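Local coordinates for mitotic checkpoint control protein kinase BUB1 (Drosophila melanogaster, PDB 6JKK) that acts in the mitotic checkpoint as BubR1, whose kinase domain, the part crystallised here, probably binds ATP and phosphorylates proteins such as CENP-E, at residues N187-K192 against S202-D207; E108-S113 against M166-D171; G79-L84 against F133-S138; A181-D186 against V253-V258; M160-Q165 against K192-D197. All coordinates share one frame; numbering follows the deposited sequence.

Contact 1. Residues N187-K192 against S202-D207; sequences NFLLMK and SLQLID
Leu189 and Gln204 form the central pair of a two-stranded antiparallel sheet, β7–β8 of the protein kinase fold, which runs from the end of the catalytic loop to the DFG sequence that begins at Asp207. Leu189 N donates to Gln204 O over 2.8 Å and Gln204 N donates back to Leu189 O, making this the hydrogen-bonded pair; Phe188–Leu205 and Leu190–Leu203 flank it as non-hydrogen-bonded pairs. The tight face carries those four flanking residues. Leu205 CD1 stands 3.8 Å above the Phe188 ring plane, offset toward the rim, in a CH-pi contact. Leu190 CD1 meets Leu203 CD1 at 3.6 Å, while Met166 and Ile169 of helix 156-175 press on Leu203. The Leu189–Gln204 side is less enclosed: Leu189 and the adjoining Met191 and Ile206 are partly exposed, though Gln204 is buried and its NE2 bonds to Pro112 O. There the Leu189 and Ile206 side chains cross at about a right angle, with CD1 of Leu189 3.6 Å from CG2 of Ile206. A glycerol, probably from the crystallisation liquor, lies beside Ile206, consistent with this face flooring the nucleotide cleft. At the cleft end, Asp207 OD2 forms a salt bridge with Lys85, the predicted ATP-binding lysine, and Asn187 ND2 bonds to Asp182 O. That leaves Asn187 OD1 and Asp207 OD1 as two acceptors 3.1 Å apart, their amide and carboxylate planes turned by 75°.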
# COMPACT_ATOMS: atom_id res chain seq x y z
N ASN A 187 2.33 4.33 0.28
CA ASN A 187 1.34 3.54 -0.44
C ASN A 187 0.02 3.29 0.29
O ASN A 187 -0.81 2.50 -0.17
CB ASN A 187 1.95 2.23 -0.96
CG ASN A 187 2.88 2.46 -2.14
OD1 ASN A 187 2.74 3.46 -2.87
ND2 ASN A 187 3.82 1.55 -2.35
N PHE A 188 -0.15 3.96 1.43
CA PHE A 188 -1.47 4.11 2.04
C PHE A 188 -1.91 5.56 1.92
O PHE A 188 -1.21 6.46 2.39
CB PHE A 188 -1.47 3.69 3.52
CG PHE A 188 -1.42 2.21 3.73
CD1 PHE A 188 -0.22 1.59 4.08
CD2 PHE A 188 -2.56 1.42 3.59
CE1 PHE A 188 -0.16 0.21 4.27
CE2 PHE A 188 -2.51 0.04 3.78
CZ PHE A 188 -1.30 -0.56 4.12
N LEU A 189 -3.06 5.77 1.29
CA LEU A 189 -3.65 7.10 1.23
C LEU A 189 -4.72 7.20 2.31
O LEU A 189 -5.42 6.22 2.57
CB LEU A 189 -4.28 7.36 -0.14
CG LEU A 189 -3.40 7.31 -1.39
CD1 LEU A 189 -4.22 7.57 -2.64
CD2 LEU A 189 -2.24 8.30 -1.29
N LEU A 190 -4.84 8.37 2.92
CA LEU A 190 -5.97 8.62 3.82
C LEU A 190 -7.07 9.25 2.99
O LEU A 190 -6.91 10.36 2.48
CB LEU A 190 -5.56 9.56 4.96
CG LEU A 190 -6.63 9.90 6.01
CD1 LEU A 190 -7.06 8.66 6.74
CD2 LEU A 190 -6.11 10.91 6.99
N MET A 191 -8.18 8.54 2.85
CA MET A 191 -9.23 8.94 1.92
C MET A 191 -10.27 9.82 2.60
O MET A 191 -10.94 10.63 1.94
CB MET A 191 -9.91 7.70 1.34
CG MET A 191 -8.95 6.76 0.65
SD MET A 191 -7.99 7.61 -0.62
CE MET A 191 -9.25 7.86 -1.86
N LYS A 192 -10.39 9.67 3.91
CA LYS A 192 -11.37 10.43 4.68
C LYS A 192 -10.94 10.45 6.15
O LYS A 192 -10.07 9.68 6.54
CB LYS A 192 -12.77 9.82 4.51
CG LYS A 192 -12.92 8.37 4.93
CD LYS A 192 -14.37 7.93 4.74
CE LYS A 192 -14.58 6.45 5.03
NZ LYS A 192 -14.11 6.07 6.38
N SER A 202 -10.59 4.12 6.53
CA SER A 202 -10.37 5.44 5.97
C SER A 202 -9.11 5.45 5.12
O SER A 202 -8.80 6.45 4.47
CB SER A 202 -10.26 6.48 7.08
OG SER A 202 -11.45 6.54 7.84
N LEU A 203 -8.40 4.32 5.12
CA LEU A 203 -7.17 4.16 4.34
C LEU A 203 -7.39 3.41 3.03
O LEU A 203 -8.33 2.61 2.90
CB LEU A 203 -6.13 3.40 5.15
CG LEU A 203 -4.99 4.11 5.88
CD1 LEU A 203 -5.26 5.58 6.14
CD2 LEU A 203 -4.68 3.37 7.17
N GLN A 204 -6.51 3.64 2.06
CA GLN A 204 -6.54 2.90 0.79
C GLN A 204 -5.12 2.54 0.38
O GLN A 204 -4.23 3.40 0.36
CB GLN A 204 -7.21 3.74 -0.30
CG GLN A 204 -7.35 3.03 -1.65
CD GLN A 204 -8.04 3.90 -2.69
OE1 GLN A 204 -7.39 4.59 -3.47
NE2 GLN A 204 -9.37 3.86 -2.69
N LEU A 205 -4.91 1.27 0.05
CA LEU A 205 -3.62 0.79 -0.44
C LEU A 205 -3.54 1.03 -1.95
O LEU A 205 -4.47 0.70 -2.68
CB LEU A 205 -3.48 -0.70 -0.14
CG LEU A 205 -2.17 -1.38 -0.53
CD1 LEU A 205 -1.02 -0.80 0.26
CD2 LEU A 205 -2.26 -2.89 -0.31
N ILE A 206 -2.42 1.61 -2.40
CA ILE A 206 -2.25 1.97 -3.81
C ILE A 206 -0.93 1.45 -4.37
O ILE A 206 -0.07 0.97 -3.63
CB ILE A 206 -2.27 3.51 -3.98
CG1 ILE A 206 -1.01 4.12 -3.33
CG2 ILE A 206 -3.53 4.12 -3.36
CD1 ILE A 206 -0.79 5.62 -3.61
N ASP A 207 -0.77 1.58 -5.69
CA ASP A 207 0.49 1.32 -6.38
C ASP A 207 0.87 -0.16 -6.39
O ASP A 207 1.81 -0.58 -5.72
CB ASP A 207 1.63 2.18 -5.81
CG ASP A 207 1.69 3.56 -6.43
OD1 ASP A 207 2.17 4.50 -5.76
OD2 ASP A 207 1.27 3.72 -7.60

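Contact 2. Residues E108-S113 against M166-D171; sequences EQMIPS and MLDIVD
Ile169 takes chi1 -67°, with CG1 anti to its carbonyl carbon, and this sets CG1 against CB of Ser113. Met110 bends instead: chi3 of 119° carries its CE to the side chain of Asp168. These residues join the αC–β4 loop of the kinase fold, at 108-113, to the αE helix 156-175 of the C-lobe. The interface is small, 187 Å² summed over both sides, and no direct hydrogen bond crosses it. Its apolar part is the approach of Ser113 CB to Ile169 CG1 at 3.7 Å, where the CA atoms of the two residues also come nearest. Ser113 N bonds back to Met110 O, linking these two residues of the loop. Met110 crosses Asp168 at about a right angle and puts CE 3.8 Å from OD2, a methyl laid against a carboxylate oxygen. Strand 203-205 also holds this loop, through a backbone bond between Ser113 and Leu205. Gln311 bonds to Asp168 OD1, and Gln109 NE2 has a further acceptor in Asn199 O. Between Gln109 and Asp168 the amide and carboxylate planes stand 82° apart, and NE2 is 4.0 Å from OD2, too far for a direct bond. One water spans the gap, accepting from Gln109 NE2 at 2.8 Å and donating to Asp168 OD2 at 2.8 Å.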
# COMPACT_ATOMS: atom_id res chain seq x y z
N GLU A 108 -17.95 -5.74 1.05
CA GLU A 108 -18.35 -4.35 0.81
C GLU A 108 -17.41 -3.45 1.59
O GLU A 108 -16.98 -2.39 1.11
CB GLU A 108 -19.79 -4.11 1.27
CG GLU A 108 -20.87 -4.57 0.29
CD GLU A 108 -20.87 -6.07 0.06
OE1 GLU A 108 -20.64 -6.82 1.03
OE2 GLU A 108 -21.09 -6.50 -1.09
N GLN A 109 -17.06 -3.89 2.79
CA GLN A 109 -16.18 -3.14 3.68
C GLN A 109 -14.81 -2.81 3.06
O GLN A 109 -14.25 -1.74 3.33
CB GLN A 109 -15.99 -3.91 4.99
CG GLN A 109 -15.21 -3.16 6.06
CD GLN A 109 -14.85 -4.04 7.24
OE1 GLN A 109 -14.90 -5.27 7.15
NE2 GLN A 109 -14.48 -3.42 8.35
N MET A 110 -14.29 -3.72 2.24
CA MET A 110 -12.91 -3.63 1.76
C MET A 110 -12.74 -3.01 0.37
O MET A 110 -11.63 -2.70 -0.04
CB MET A 110 -12.25 -5.01 1.79
CG MET A 110 -11.90 -5.51 3.18
SD MET A 110 -10.80 -4.38 4.07
CE MET A 110 -11.87 -4.00 5.44
N ILE A 111 -13.84 -2.83 -0.36
CA ILE A 111 -13.74 -2.27 -1.70
C ILE A 111 -13.04 -0.89 -1.77
O ILE A 111 -12.15 -0.70 -2.60
CB ILE A 111 -15.10 -2.30 -2.43
CG1 ILE A 111 -15.51 -3.76 -2.71
CG2 ILE A 111 -15.04 -1.51 -3.73
CD1 ILE A 111 -17.00 -3.96 -2.90
N PRO A 112 -13.40 0.05 -0.87
CA PRO A 112 -12.68 1.34 -0.89
C PRO A 112 -11.22 1.25 -0.43
O PRO A 112 -10.50 2.25 -0.54
CB PRO A 112 -13.47 2.20 0.11
CG PRO A 112 -14.83 1.57 0.16
CD PRO A 112 -14.56 0.10 0.03
N SER A 113 -10.80 0.10 0.07
CA SER A 113 -9.46 -0.04 0.66
C SER A 113 -8.36 -0.29 -0.35
O SER A 113 -7.19 -0.33 0.02
CB SER A 113 -9.45 -1.17 1.69
OG SER A 113 -10.54 -1.08 2.58
N MET A 166 -4.66 -0.94 8.75
CA MET A 166 -3.68 -1.44 7.79
C MET A 166 -3.58 -2.95 7.86
O MET A 166 -3.42 -3.62 6.84
CB MET A 166 -2.30 -0.82 8.02
CG MET A 166 -2.18 0.62 7.56
SD MET A 166 -0.50 1.24 7.72
CE MET A 166 -0.33 1.23 9.52
N LEU A 167 -3.68 -3.49 9.07
CA LEU A 167 -3.67 -4.94 9.26
C LEU A 167 -4.87 -5.57 8.57
O LEU A 167 -4.76 -6.64 7.97
CB LEU A 167 -3.68 -5.28 10.75
CG LEU A 167 -2.33 -5.26 11.44
CD1 LEU A 167 -2.50 -5.08 12.94
CD2 LEU A 167 -1.56 -6.53 11.12
N ASP A 168 -6.03 -4.92 8.66
CA ASP A 168 -7.25 -5.46 8.06
C ASP A 168 -7.11 -5.46 6.54
O ASP A 168 -7.49 -6.42 5.87
CB ASP A 168 -8.47 -4.63 8.48
CG ASP A 168 -9.68 -5.49 8.80
OD1 ASP A 168 -9.54 -6.72 8.97
OD2 ASP A 168 -10.79 -4.90 8.92
N ILE A 169 -6.54 -4.39 5.99
CA ILE A 169 -6.39 -4.27 4.54
C ILE A 169 -5.43 -5.32 3.98
O ILE A 169 -5.70 -5.94 2.96
CB ILE A 169 -5.93 -2.84 4.16
CG1 ILE A 169 -7.04 -1.83 4.47
CG2 ILE A 169 -5.54 -2.77 2.69
CD1 ILE A 169 -6.59 -0.36 4.42
N VAL A 170 -4.31 -5.51 4.67
CA VAL A 170 -3.31 -6.50 4.25
C VAL A 170 -3.84 -7.93 4.40
O VAL A 170 -3.63 -8.78 3.53
CB VAL A 170 -1.99 -6.31 5.03
CG1 VAL A 170 -0.99 -7.41 4.73
CG2 VAL A 170 -1.40 -4.96 4.70
N ASP A 171 -4.53 -8.19 5.51
CA ASP A 171 -5.13 -9.50 5.75
C ASP A 171 -6.06 -9.88 4.60
O ASP A 171 -5.98 -10.99 4.05
CB ASP A 171 -5.89 -9.50 7.08
CG ASP A 171 -6.14 -10.90 7.62
OD1 ASP A 171 -5.26 -11.78 7.47
OD2 ASP A 171 -7.22 -11.13 8.20
O HOH W 1 -13.30 -5.24 10.13

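Contact 3. Residues G79-L84 against F133-S138; sequences GKKVAL and FSDYGS
Lys81 and Phe133 meet where the β3 strand 80-87 of the kinase N-lobe passes the start of the hinge, the connection from strand 127-132 to helix 139-150. Phe133 N donates to Lys81 O over 2.9 Å; the N-H points well at the oxygen, yet the donor lies above the carbonyl plane, 36° out of it. A chi1 of -175° sets CG of Phe133 anti to the backbone N, and the ring lies beside β3. Ala83 CB sits at the ring edge, near its plane, 4.5 Å from CD2. Obliquely to the ring, Lys81 CD approaches CD1 of Phe133 at 3.8 Å, and Val72 of strand 68-75 is a further neighbour of the phenyl group. Lys81 has CG anti to its carbonyl carbon (chi1 -89°), and the extended chain beyond CG passes the ring before the ammonium reaches Asp135. The two charged side chains cross at about a right angle, and Lys81 NZ forms a salt bridge with Asp135 OD1 at 2.9 Å, met nearly along the C-O axis. Asp135 itself belongs to a turn gathered by Ser134 OG, which accepts from Tyr136 N at 3.1 Å and also from Gly137 N: an ST turn and an ST motif. Lys81 and Asp135 are both exposed, so solvent probably screens their ion pair, which stands beside a backbone bond and an apolar ring contact that also join the hinge to β3.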
# COMPACT_ATOMS: atom_id res chain seq x y z
N GLY A 79 -16.61 15.61 -11.59
CA GLY A 79 -15.99 16.53 -10.65
C GLY A 79 -15.01 15.78 -9.78
O GLY A 79 -14.35 16.36 -8.91
N LYS A 80 -14.91 14.47 -10.02
CA LYS A 80 -14.04 13.60 -9.25
C LYS A 80 -12.57 13.93 -9.48
O LYS A 80 -12.09 13.89 -10.61
CB LYS A 80 -14.30 12.14 -9.65
CG LYS A 80 -14.94 11.30 -8.55
CD LYS A 80 -16.46 11.33 -8.63
CE LYS A 80 -17.09 10.42 -7.58
NZ LYS A 80 -18.20 9.61 -8.16
N LYS A 81 -11.87 14.25 -8.40
CA LYS A 81 -10.43 14.50 -8.46
C LYS A 81 -9.69 13.19 -8.67
O LYS A 81 -9.90 12.22 -7.93
CB LYS A 81 -9.94 15.14 -7.17
CG LYS A 81 -9.99 16.66 -7.15
CD LYS A 81 -9.03 17.18 -6.09
CE LYS A 81 -9.37 18.60 -5.68
NZ LYS A 81 -8.43 19.10 -4.64
N VAL A 82 -8.82 13.16 -9.67
CA VAL A 82 -8.14 11.92 -10.02
C VAL A 82 -6.62 12.06 -9.98
O VAL A 82 -6.07 13.17 -10.07
CB VAL A 82 -8.59 11.41 -11.42
CG1 VAL A 82 -10.08 11.11 -11.43
CG2 VAL A 82 -8.26 12.44 -12.50
N ALA A 83 -5.93 10.93 -9.80
CA ALA A 83 -4.49 10.88 -9.99
C ALA A 83 -4.25 10.25 -11.34
O ALA A 83 -4.87 9.24 -11.68
CB ALA A 83 -3.84 10.04 -8.92
N LEU A 84 -3.34 10.84 -12.12
CA LEU A 84 -2.96 10.26 -13.39
C LEU A 84 -1.53 9.75 -13.29
O LEU A 84 -0.60 10.53 -13.05
CB LEU A 84 -3.10 11.28 -14.53
CG LEU A 84 -4.48 11.93 -14.63
CD1 LEU A 84 -4.45 13.33 -14.09
CD2 LEU A 84 -5.03 11.93 -16.05
N PHE A 133 -8.03 10.51 -6.43
CA PHE A 133 -7.10 11.38 -5.71
C PHE A 133 -7.61 11.63 -4.30
O PHE A 133 -8.81 11.80 -4.09
CB PHE A 133 -6.97 12.71 -6.45
CG PHE A 133 -5.94 13.64 -5.87
CD1 PHE A 133 -6.32 14.70 -5.07
CD2 PHE A 133 -4.59 13.46 -6.14
CE1 PHE A 133 -5.38 15.57 -4.54
CE2 PHE A 133 -3.64 14.32 -5.62
CZ PHE A 133 -4.04 15.38 -4.81
N SER A 134 -6.70 11.65 -3.33
CA SER A 134 -7.08 11.95 -1.95
C SER A 134 -6.68 13.37 -1.56
O SER A 134 -5.52 13.75 -1.71
CB SER A 134 -6.41 10.97 -0.99
OG SER A 134 -6.58 11.42 0.34
N ASP A 135 -7.64 14.14 -1.04
CA ASP A 135 -7.35 15.49 -0.55
C ASP A 135 -6.43 15.48 0.67
O ASP A 135 -5.80 16.49 0.98
CB ASP A 135 -8.64 16.25 -0.21
CG ASP A 135 -9.36 16.77 -1.45
OD1 ASP A 135 -8.83 17.68 -2.11
OD2 ASP A 135 -10.47 16.26 -1.74
N TYR A 136 -6.36 14.34 1.36
CA TYR A 136 -5.54 14.23 2.57
C TYR A 136 -4.12 13.70 2.29
O TYR A 136 -3.20 13.93 3.08
CB TYR A 136 -6.26 13.39 3.62
CG TYR A 136 -7.61 13.95 3.97
CD1 TYR A 136 -7.73 15.06 4.79
CD2 TYR A 136 -8.78 13.38 3.46
CE1 TYR A 136 -8.96 15.58 5.11
CE2 TYR A 136 -10.02 13.90 3.78
CZ TYR A 136 -10.10 15.00 4.61
OH TYR A 136 -11.34 15.52 4.92
N GLY A 137 -3.95 13.00 1.17
CA GLY A 137 -2.64 12.54 0.76
C GLY A 137 -2.27 11.20 1.35
O GLY A 137 -3.12 10.50 1.90
N SER A 138 -0.99 10.84 1.24
CA SER A 138 -0.51 9.56 1.75
C SER A 138 -0.26 9.64 3.25
O SER A 138 -0.29 10.73 3.84
CB SER A 138 0.79 9.17 1.06
OG SER A 138 1.85 10.00 1.49

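Contact 4. Residues A181-D186 against V253-V258; sequences ADIKPD and VSVMHV
Val255 is the main bump of this interface, and its CG2 fits against the peptide link between Lys184 and Pro185, 3.5 Å from both Lys184 C and Pro185 N. CG2 lies anti to the valine's own carbonyl carbon, while CG1, anti to the backbone N (chi1 179°), reaches alongside Pro185 CA. Pro185 answers with its ring, sliding past Val255 in the opposite direction: CD passes CG2 of Val255 at 3.9 Å. One helical turn on, the tip of the same ring enters the fork of Val258, where Pro185 CG is 3.9 Å from CG2 and nearly as close to CB and CG1. Pro185 and Val258 cross at about a right angle, the puckered ring meeting the branch of the valine. Segment 181-186 belongs to the catalytic loop of the kinase fold, with the sequence HADIKPDN in place of the usual HRDxKxxN, and segment 253-258 lies on αF, the helix at the core of the C-lobe. Ile140 of helix 139-150 touches Pro185 as well, and Met166 of helix 156-175 touches Val255. On the upstream side, Ile183 CG2 adds a looser methyl contact with Val255 CG2 at 4.1 Å. Beside this apolar patch the surfaces separate enough to admit a water. It donates to Ile183 O at 3.2 Å and to Ser254 OG at 2.6 Å, and that hydroxyl also bonds to Gly251 O, a turn earlier in αF.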
# COMPACT_ATOMS: atom_id res chain seq x y z
N ALA A 181 3.99 -6.16 -2.14
CA ALA A 181 5.43 -6.22 -2.41
C ALA A 181 6.19 -4.88 -2.35
O ALA A 181 7.41 -4.86 -2.52
CB ALA A 181 5.73 -6.99 -3.72
N ASP A 182 5.48 -3.78 -2.11
CA ASP A 182 6.16 -2.49 -1.91
C ASP A 182 5.41 -1.67 -0.87
O ASP A 182 5.15 -0.48 -1.07
CB ASP A 182 6.26 -1.73 -3.24
CG ASP A 182 7.27 -0.58 -3.20
OD1 ASP A 182 8.20 -0.61 -2.35
OD2 ASP A 182 7.14 0.34 -4.02
N ILE A 183 5.04 -2.31 0.24
CA ILE A 183 4.30 -1.61 1.29
C ILE A 183 5.20 -0.62 2.02
O ILE A 183 6.23 -0.99 2.59
CB ILE A 183 3.64 -2.57 2.29
CG1 ILE A 183 2.58 -3.41 1.57
CG2 ILE A 183 3.01 -1.78 3.44
CD1 ILE A 183 1.67 -4.18 2.51
N LYS A 184 4.80 0.65 2.00
CA LYS A 184 5.54 1.70 2.69
C LYS A 184 4.55 2.84 2.98
O LYS A 184 3.44 2.81 2.46
CB LYS A 184 6.74 2.14 1.86
CG LYS A 184 6.39 2.76 0.54
CD LYS A 184 7.60 2.70 -0.38
CE LYS A 184 7.26 3.28 -1.74
NZ LYS A 184 8.29 2.90 -2.74
N PRO A 185 4.94 3.82 3.82
CA PRO A 185 3.91 4.80 4.20
C PRO A 185 3.32 5.54 3.00
O PRO A 185 2.15 5.94 3.08
CB PRO A 185 4.68 5.76 5.11
CG PRO A 185 5.81 4.96 5.66
CD PRO A 185 6.22 4.07 4.52
N ASP A 186 4.09 5.69 1.93
CA ASP A 186 3.64 6.34 0.69
C ASP A 186 2.47 5.62 0.02
O ASP A 186 1.71 6.23 -0.75
CB ASP A 186 4.79 6.38 -0.32
CG ASP A 186 6.09 6.87 0.28
OD1 ASP A 186 6.67 6.15 1.13
OD2 ASP A 186 6.54 7.97 -0.11
N VAL A 253 5.26 -3.35 9.31
CA VAL A 253 5.99 -2.89 10.49
C VAL A 253 6.71 -1.58 10.20
O VAL A 253 6.70 -0.66 11.02
CB VAL A 253 7.00 -3.94 11.00
CG1 VAL A 253 7.82 -3.39 12.15
CG2 VAL A 253 6.28 -5.18 11.44
N SER A 254 7.34 -1.50 9.03
CA SER A 254 8.09 -0.31 8.66
C SER A 254 7.17 0.91 8.68
O SER A 254 7.57 1.99 9.10
CB SER A 254 8.75 -0.48 7.29
OG SER A 254 7.88 -0.07 6.25
N VAL A 255 5.92 0.73 8.25
CA VAL A 255 4.95 1.83 8.26
C VAL A 255 4.54 2.20 9.69
O VAL A 255 4.46 3.38 10.04
CB VAL A 255 3.69 1.51 7.43
CG1 VAL A 255 2.72 2.68 7.49
CG2 VAL A 255 4.06 1.22 5.99
N MET A 256 4.26 1.18 10.51
CA MET A 256 3.92 1.42 11.91
C MET A 256 5.06 2.17 12.59
O MET A 256 4.82 3.06 13.41
CB MET A 256 3.64 0.11 12.64
CG MET A 256 2.49 -0.71 12.09
SD MET A 256 2.33 -2.22 13.07
CE MET A 256 1.00 -3.04 12.19
N HIS A 257 6.29 1.81 12.25
CA HIS A 257 7.48 2.43 12.84
C HIS A 257 7.59 3.92 12.50
O HIS A 257 7.94 4.73 13.36
CB HIS A 257 8.74 1.68 12.38
CG HIS A 257 9.99 2.09 13.09
ND1 HIS A 257 10.68 3.25 12.79
CD2 HIS A 257 10.69 1.49 14.08
CE1 HIS A 257 11.74 3.34 13.57
NE2 HIS A 257 11.77 2.29 14.37
N VAL A 258 7.31 4.26 11.25
CA VAL A 258 7.37 5.67 10.82
C VAL A 258 6.31 6.49 11.54
O VAL A 258 6.56 7.63 11.94
CB VAL A 258 7.22 5.80 9.29
CG1 VAL A 258 7.21 7.26 8.87
CG2 VAL A 258 8.35 5.09 8.59
O HOH W 2 9.02 -0.31 3.92

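Contact 5. Residues M160-Q165 against K192-D197; sequences MHLSCQ and KPICAD
His161, on the αE helix 156-175 of the kinase C-lobe, packs against Ile194 and the carbonyls that follow in loop 192-197, which connects strands 188-190 and 203-205. Its CB points toward that loop, and CG lies anti to the backbone N (chi1 -161°); Ile194 packs over one face of the ring. CG is 4.1 Å from Ile194 CG2, at the margin of the contact. Next round the ring, ND1 accepts from Gln165 NE2 over 2.9 Å; the donor lies 2° out of the imidazole plane, so the residue one turn on along the helix helps fix the ring's rotation. CE1 comes 3.4 Å from Ile194 CG2, and the same methyl stands 3.3 Å above the ring plane, offset toward the rim, in a CH-pi contact. CD2, on the far side of the ring, is 4.0 Å from Cys195 O. At the tip, His161 NE2 is 2.9 Å from Cys195 O. Asp197 O lies somewhat farther from NE2, near the ring plane. Ile194 also uses CG1, which meets Leu162 CD2 at 4.2 Å where these two side chains cross at about a right angle. Gln165 has a second role, since its OE1 accepts from Ser202 N and ties αE to the start of strand 203-205. Helix 325-339 borders the site, with Ile332 touching both His161 and Ile194, so Ile194 is contacted by both that helix and αE.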
# COMPACT_ATOMS: atom_id res chain seq x y z
N MET A 160 -2.32 3.31 16.74
CA MET A 160 -2.96 2.01 16.95
C MET A 160 -4.18 1.85 16.05
O MET A 160 -4.41 0.77 15.48
CB MET A 160 -3.41 1.85 18.40
CG MET A 160 -2.32 1.89 19.41
SD MET A 160 -3.06 1.52 21.00
CE MET A 160 -1.78 2.19 22.06
N HIS A 161 -4.96 2.91 15.93
CA HIS A 161 -6.18 2.88 15.11
C HIS A 161 -5.84 2.66 13.63
O HIS A 161 -6.46 1.82 12.95
CB HIS A 161 -6.97 4.18 15.28
CG HIS A 161 -8.40 4.10 14.86
ND1 HIS A 161 -8.79 3.97 13.54
CD2 HIS A 161 -9.55 4.15 15.58
CE1 HIS A 161 -10.11 3.93 13.47
NE2 HIS A 161 -10.59 4.04 14.69
N LEU A 162 -4.86 3.41 13.15
CA LEU A 162 -4.40 3.28 11.77
C LEU A 162 -3.74 1.92 11.51
O LEU A 162 -3.89 1.35 10.44
CB LEU A 162 -3.43 4.41 11.42
CG LEU A 162 -3.99 5.83 11.36
CD1 LEU A 162 -2.88 6.84 11.05
CD2 LEU A 162 -5.09 5.91 10.30
N SER A 163 -3.00 1.41 12.49
CA SER A 163 -2.37 0.10 12.37
C SER A 163 -3.40 -1.02 12.27
O SER A 163 -3.22 -2.00 11.53
CB SER A 163 -1.44 -0.15 13.56
OG SER A 163 -0.39 0.78 13.58
N CYS A 164 -4.47 -0.89 13.04
CA CYS A 164 -5.55 -1.87 13.02
C CYS A 164 -6.17 -1.91 11.63
O CYS A 164 -6.49 -2.98 11.12
CB CYS A 164 -6.60 -1.48 14.06
SG CYS A 164 -7.83 -2.76 14.40
N GLN A 165 -6.34 -0.74 11.03
CA GLN A 165 -6.88 -0.66 9.69
C GLN A 165 -5.94 -1.27 8.66
O GLN A 165 -6.39 -2.02 7.78
CB GLN A 165 -7.16 0.80 9.31
CG GLN A 165 -8.27 1.46 10.10
CD GLN A 165 -8.47 2.90 9.67
OE1 GLN A 165 -8.62 3.18 8.48
NE2 GLN A 165 -8.46 3.82 10.63
N LYS A 192 -10.39 9.67 3.91
CA LYS A 192 -11.37 10.43 4.68
C LYS A 192 -10.94 10.45 6.15
O LYS A 192 -10.07 9.68 6.54
CB LYS A 192 -12.77 9.82 4.51
CG LYS A 192 -12.92 8.37 4.93
CD LYS A 192 -14.37 7.93 4.74
CE LYS A 192 -14.58 6.45 5.03
NZ LYS A 192 -14.11 6.07 6.38
N PRO A 193 -11.54 11.34 6.96
CA PRO A 193 -11.14 11.38 8.37
C PRO A 193 -11.43 10.05 9.07
O PRO A 193 -12.17 9.23 8.54
CB PRO A 193 -12.03 12.49 8.95
CG PRO A 193 -12.36 13.37 7.77
CD PRO A 193 -12.48 12.43 6.62
N ILE A 194 -10.82 9.82 10.24
CA ILE A 194 -11.05 8.59 11.00
C ILE A 194 -12.36 8.67 11.78
O ILE A 194 -12.72 9.75 12.25
CB ILE A 194 -9.88 8.34 11.99
CG1 ILE A 194 -8.61 7.93 11.25
CG2 ILE A 194 -10.19 7.24 12.96
CD1 ILE A 194 -7.83 9.07 10.74
N CYS A 195 -13.08 7.55 11.90
CA CYS A 195 -14.17 7.43 12.88
C CYS A 195 -13.67 6.70 14.12
O CYS A 195 -12.75 5.89 14.04
CB CYS A 195 -15.37 6.66 12.32
SG CYS A 195 -15.36 6.39 10.55
N ALA A 196 -14.28 6.99 15.26
CA ALA A 196 -13.90 6.34 16.52
C ALA A 196 -13.98 4.81 16.49
O ALA A 196 -13.35 4.14 17.31
CB ALA A 196 -14.72 6.90 17.66
N ASP A 197 -14.77 4.27 15.57
CA ASP A 197 -14.90 2.82 15.41
C ASP A 197 -13.71 2.28 14.62
O ASP A 197 -13.50 2.66 13.48
CB ASP A 197 -16.22 2.50 14.69
CG ASP A 197 -16.32 1.05 14.26
OD1 ASP A 197 -16.92 0.78 13.20
OD2 ASP A 197 -15.80 0.18 14.99

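Contact 1 is the hub: its centre lies 10 to 12 Å from those of the other four, and it touches all of them. Its Phe188 CE1 lies 3.6 Å from Met166 SD of contact 2 and 3.8 Å from Ile183 CG2 of contact 4. The hinge of contact 3 bonds to its Leu190 N through Gly137 O, while contact 5 shares Lys192. Helix 156-175 serves contacts 2 and 5, and Met166 carries it onto Val255 of contact 4, SD to CG1 3.5 Å. Toward the predicted ATP site, Asp207 of contact 1 is about 3 Å from Lys85 between side chains, against about 6 Å for Ala83 of contact 3 and 9 Å for Lys184 of contact 4.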